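Long-range contact in taurocyamine kinase (Schistosoma mansoni, PDB 4WOD), which reversibly transfers phosphate between ATP and the guanidino substrate taurocyamine, as a duplicated member of the ATP:guanido phosphotransferase family: residues Arg489-Phe494 / Glu585-Ile590. The protein carries 4 engineered substitutions. Sequence-based numbering, arbitrary orientation.
Sequences RSVEGF and EDHMRI. Engineered in segment 489-494: Gly493 (natural residue Asp).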
ATOM      1  N   ARG A 489     -19.768 -17.734  -7.053  1.00 14.19           N
ATOM      2  CA  ARG A 489     -19.589 -18.719  -8.137  1.00 12.48           C
ATOM      3  C   ARG A 489     -18.239 -18.535  -8.821  1.00 16.53           C
ATOM      4  O   ARG A 489     -17.731 -17.418  -8.951  1.00 14.56           O
ATOM      5  CB  ARG A 489     -20.709 -18.632  -9.198  1.00 14.32           C
ATOM      6  CG  ARG A 489     -22.109 -19.084  -8.745  1.00 13.20           C
ATOM      7  CD  ARG A 489     -22.208 -20.633  -8.552  1.00 13.86           C
ATOM      8  NE  ARG A 489     -23.551 -21.101  -8.175  1.00 14.97           N
ATOM      9  CZ  ARG A 489     -24.024 -21.185  -6.933  1.00 13.37           C
ATOM     10  NH1 ARG A 489     -23.282 -20.823  -5.898  1.00 13.73           N
ATOM     11  NH2 ARG A 489     -25.262 -21.625  -6.722  1.00 15.40           N
ATOM     12  N   SER A 490     -17.651 -19.665  -9.212  1.00 12.04           N
ATOM     13  CA  SER A 490     -16.461 -19.713 -10.021  1.00 10.59           C
ATOM     14  C   SER A 490     -16.851 -20.266 -11.374  1.00 15.22           C
ATOM     15  O   SER A 490     -17.753 -21.098 -11.473  1.00 13.12           O
ATOM     16  CB  SER A 490     -15.384 -20.609  -9.379  1.00 13.80           C
ATOM     17  OG  SER A 490     -15.031 -20.161  -8.084  1.00 16.99           O
ATOM     18  N   VAL A 491     -16.152 -19.807 -12.409  1.00 13.22           N
ATOM     19  CA  VAL A 491     -16.407 -20.243 -13.762  1.00 13.16           C
ATOM     20  C   VAL A 491     -15.358 -21.284 -14.136  1.00 16.96           C
ATOM     21  O   VAL A 491     -14.143 -21.039 -14.000  1.00 17.11           O
ATOM     22  CB  VAL A 491     -16.367 -19.062 -14.758  1.00 14.24           C
ATOM     23  CG1 VAL A 491     -16.525 -19.558 -16.218  1.00 15.50           C
ATOM     24  CG2 VAL A 491     -17.435 -18.002 -14.396  1.00 11.56           C
ATOM     25  N   GLU A 492     -15.817 -22.436 -14.602  1.00 14.37           N
ATOM     26  CA  GLU A 492     -14.900 -23.495 -15.045  1.00 17.51           C
ATOM     27  C   GLU A 492     -13.894 -23.020 -16.084  1.00 18.65           C
ATOM     28  O   GLU A 492     -14.235 -22.265 -16.993  1.00 18.49           O
ATOM     29  CB  GLU A 492     -15.667 -24.675 -15.634  1.00 20.92           C
ATOM     30  CG  GLU A 492     -16.132 -25.696 -14.609  1.00 27.98           C
ATOM     31  CD  GLU A 492     -16.716 -26.936 -15.269  1.00 30.40           C
ATOM     32  OE1 GLU A 492     -16.489 -27.119 -16.487  1.00 35.25           O
ATOM     33  OE2 GLU A 492     -17.401 -27.716 -14.578  1.00 33.91           O
ATOM     34  N   GLY A 493     -12.650 -23.460 -15.943  1.00 16.07           N
ATOM     35  CA  GLY A 493     -11.631 -23.124 -16.917  1.00 17.23           C
ATOM     36  C   GLY A 493     -10.760 -21.925 -16.606  1.00 19.78           C
ATOM     37  O   GLY A 493      -9.756 -21.713 -17.283  1.00 26.22           O
ATOM     38  N   PHE A 494     -11.132 -21.134 -15.599  1.00 20.68           N
ATOM     39  CA  PHE A 494     -10.361 -19.943 -15.238  1.00 15.00           C
ATOM     40  C   PHE A 494      -9.641 -20.041 -13.901  1.00 14.96           C
ATOM     41  O   PHE A 494     -10.205 -20.496 -12.896  1.00 15.08           O
ATOM     42  CB  PHE A 494     -11.281 -18.712 -15.206  1.00 13.76           C
ATOM     43  CG  PHE A 494     -11.785 -18.311 -16.563  1.00 16.18           C
ATOM     44  CD1 PHE A 494     -11.057 -17.426 -17.358  1.00 19.05           C
ATOM     45  CD2 PHE A 494     -12.943 -18.867 -17.075  1.00 17.49           C
ATOM     46  CE1 PHE A 494     -11.510 -17.078 -18.620  1.00 19.16           C
ATOM     47  CE2 PHE A 494     -13.395 -18.521 -18.326  1.00 18.01           C
ATOM     48  CZ  PHE A 494     -12.679 -17.629 -19.101  1.00 17.80           C
ATOM     49  N   GLU A 585     -13.293 -11.188  -5.248  1.00 18.27           N
ATOM     50  CA  GLU A 585     -12.588 -12.334  -4.659  1.00 23.40           C
ATOM     51  C   GLU A 585     -12.919 -13.616  -5.406  1.00 22.59           C
ATOM     52  O   GLU A 585     -12.050 -14.458  -5.645  1.00 24.90           O
ATOM     53  CB  GLU A 585     -12.929 -12.508  -3.185  1.00 23.85           C
ATOM     54  CG  GLU A 585     -12.185 -13.662  -2.526  1.00 27.70           C
ATOM     55  CD  GLU A 585     -12.505 -13.788  -1.051  1.00 34.13           C
ATOM     56  OE1 GLU A 585     -12.107 -12.887  -0.285  1.00 46.71           O
ATOM     57  OE2 GLU A 585     -13.157 -14.777  -0.656  1.00 33.68           O
ATOM     58  N   ASP A 586     -14.191 -13.759  -5.763  1.00 18.22           N
ATOM     59  CA  ASP A 586     -14.637 -14.863  -6.589  1.00 15.83           C
ATOM     60  C   ASP A 586     -14.951 -14.293  -7.953  1.00 19.92           C
ATOM     61  O   ASP A 586     -15.175 -13.064  -8.077  1.00 13.95           O
ATOM     62  CB  ASP A 586     -15.879 -15.543  -5.987  1.00 17.97           C
ATOM     63  CG  ASP A 586     -15.550 -16.424  -4.795  1.00 21.13           C
ATOM     64  OD1 ASP A 586     -14.597 -17.229  -4.897  1.00 24.84           O
ATOM     65  OD2 ASP A 586     -16.248 -16.324  -3.766  1.00 21.74           O
ATOM     66  N   HIS A 587     -15.004 -15.169  -8.963  1.00 13.27           N
ATOM     67  CA  HIS A 587     -15.331 -14.731 -10.311  1.00 14.89           C
ATOM     68  C   HIS A 587     -16.633 -13.938 -10.292  1.00 14.70           C
ATOM     69  O   HIS A 587     -16.764 -12.951 -10.997  1.00 15.76           O
ATOM     70  CB  HIS A 587     -15.450 -15.909 -11.273  1.00 15.01           C
ATOM     71  CG  HIS A 587     -14.141 -16.590 -11.546  1.00 13.35           C
ATOM     72  ND1 HIS A 587     -14.052 -17.909 -11.934  1.00 14.86           N
ATOM     73  CD2 HIS A 587     -12.871 -16.139 -11.445  1.00 11.81           C
ATOM     74  CE1 HIS A 587     -12.780 -18.244 -12.071  1.00 13.40           C
ATOM     75  NE2 HIS A 587     -12.042 -17.184 -11.789  1.00 16.37           N
ATOM     76  N   MET A 588     -17.576 -14.394  -9.482  1.00 13.78           N
ATOM     77  CA  MET A 588     -18.835 -13.663  -9.282  1.00 16.04           C
ATOM     78  C   MET A 588     -19.351 -13.733  -7.858  1.00 15.22           C
ATOM     79  O   MET A 588     -19.229 -14.759  -7.184  1.00 17.64           O
ATOM     80  CB  MET A 588     -19.927 -14.195 -10.207  1.00 13.70           C
ATOM     81  CG  MET A 588     -19.766 -13.900 -11.667  1.00 16.57           C
ATOM     82  SD  MET A 588     -21.171 -14.683 -12.541  1.00 28.46           S
ATOM     83  CE  MET A 588     -20.759 -16.408 -12.421  1.00 21.08           C
ATOM     84  N   ARG A 589     -19.948 -12.635  -7.405  1.00 16.01           N
ATOM     85  CA  ARG A 589     -20.801 -12.657  -6.232  1.00 16.42           C
ATOM     86  C   ARG A 589     -22.155 -12.241  -6.797  1.00 19.11           C
ATOM     87  O   ARG A 589     -22.262 -11.169  -7.380  1.00 16.91           O
ATOM     88  CB  ARG A 589     -20.298 -11.712  -5.115  1.00 21.03           C
ATOM     89  CG  ARG A 589     -21.161 -11.735  -3.848  1.00 24.23           C
ATOM     90  CD  ARG A 589     -20.550 -11.016  -2.609  1.00 33.85           C
ATOM     91  NE  ARG A 589     -19.537 -10.004  -2.937  1.00 42.95           N
ATOM     92  CZ  ARG A 589     -19.679  -8.696  -2.721  1.00 39.58           C
ATOM     93  NH1 ARG A 589     -20.797  -8.218  -2.191  1.00 43.61           N
ATOM     94  NH2 ARG A 589     -18.707  -7.854  -3.046  1.00 45.79           N
ATOM     95  N   ILE A 590     -23.144 -13.130  -6.714  1.00 16.32           N
ATOM     96  CA  ILE A 590     -24.478 -12.858  -7.252  1.00 21.91           C
ATOM     97  C   ILE A 590     -25.428 -12.563  -6.091  1.00 16.14           C
ATOM     98  O   ILE A 590     -25.566 -13.371  -5.182  1.00 17.63           O
ATOM     99  CB  ILE A 590     -25.016 -14.041  -8.087  1.00 18.65           C
ATOM    100  CG1 ILE A 590     -24.012 -14.423  -9.184  1.00 17.95           C
ATOM    101  CG2 ILE A 590     -26.404 -13.710  -8.702  1.00 13.23           C
ATOM    102  CD1 ILE A 590     -24.345 -15.754  -9.861  1.00 19.96           C
TER
HETATM  103  O   HOH W   1     -13.728 -17.700  -8.186  1.00 16.78           O
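Arg489 and Met588 form an antiparallel hydrogen-bonded pair where strand 480-489 ends beside the start of strand 588-595, neighbours in the eight-stranded sheet of the second catalytic domain. Two backbone bonds define the pair: Arg489 N to Met588 O at 3.0 Å, and Met588 N to Arg489 O at 3.1 Å. His587 turns ND1 to the Val491 amide; the bond from Val491 N to ND1 measures 2.9 Å, is straight at the hydrogen (179°) and lies in the ring plane, so ND1 must be the unprotonated acceptor. NE2 is engaged by Leu495 O, and these two bonds fix the ring's rotation. Phe494, which closes the type II turn that starts at Val491 and includes the engineered Gly493, obliquely brings CB within 3.5 Å of His587 CE1. A water stands over the centre of one imidazole face, accepting from His587 N at 2.9 Å and donating at 2.8 Å to Ser490 OG, which is also hydrogen-bonded to Ile628 O. On the sheet face bearing Arg489 and Met588, the bend at chi3 (-72°) sets Met588 CE 3.9 Å from Arg489 CB; helices 502-517 and 599-614 pack there. Asp586 OD1 accepts from Cys630 N, and the Asp586 side chain lies about 6 Å from that of Cys631, the predicted active-site residue. With Arg589, a predicted ATP ligand, this strand-end junction edges the predicted active site of the phosphagen kinase catalytic fold.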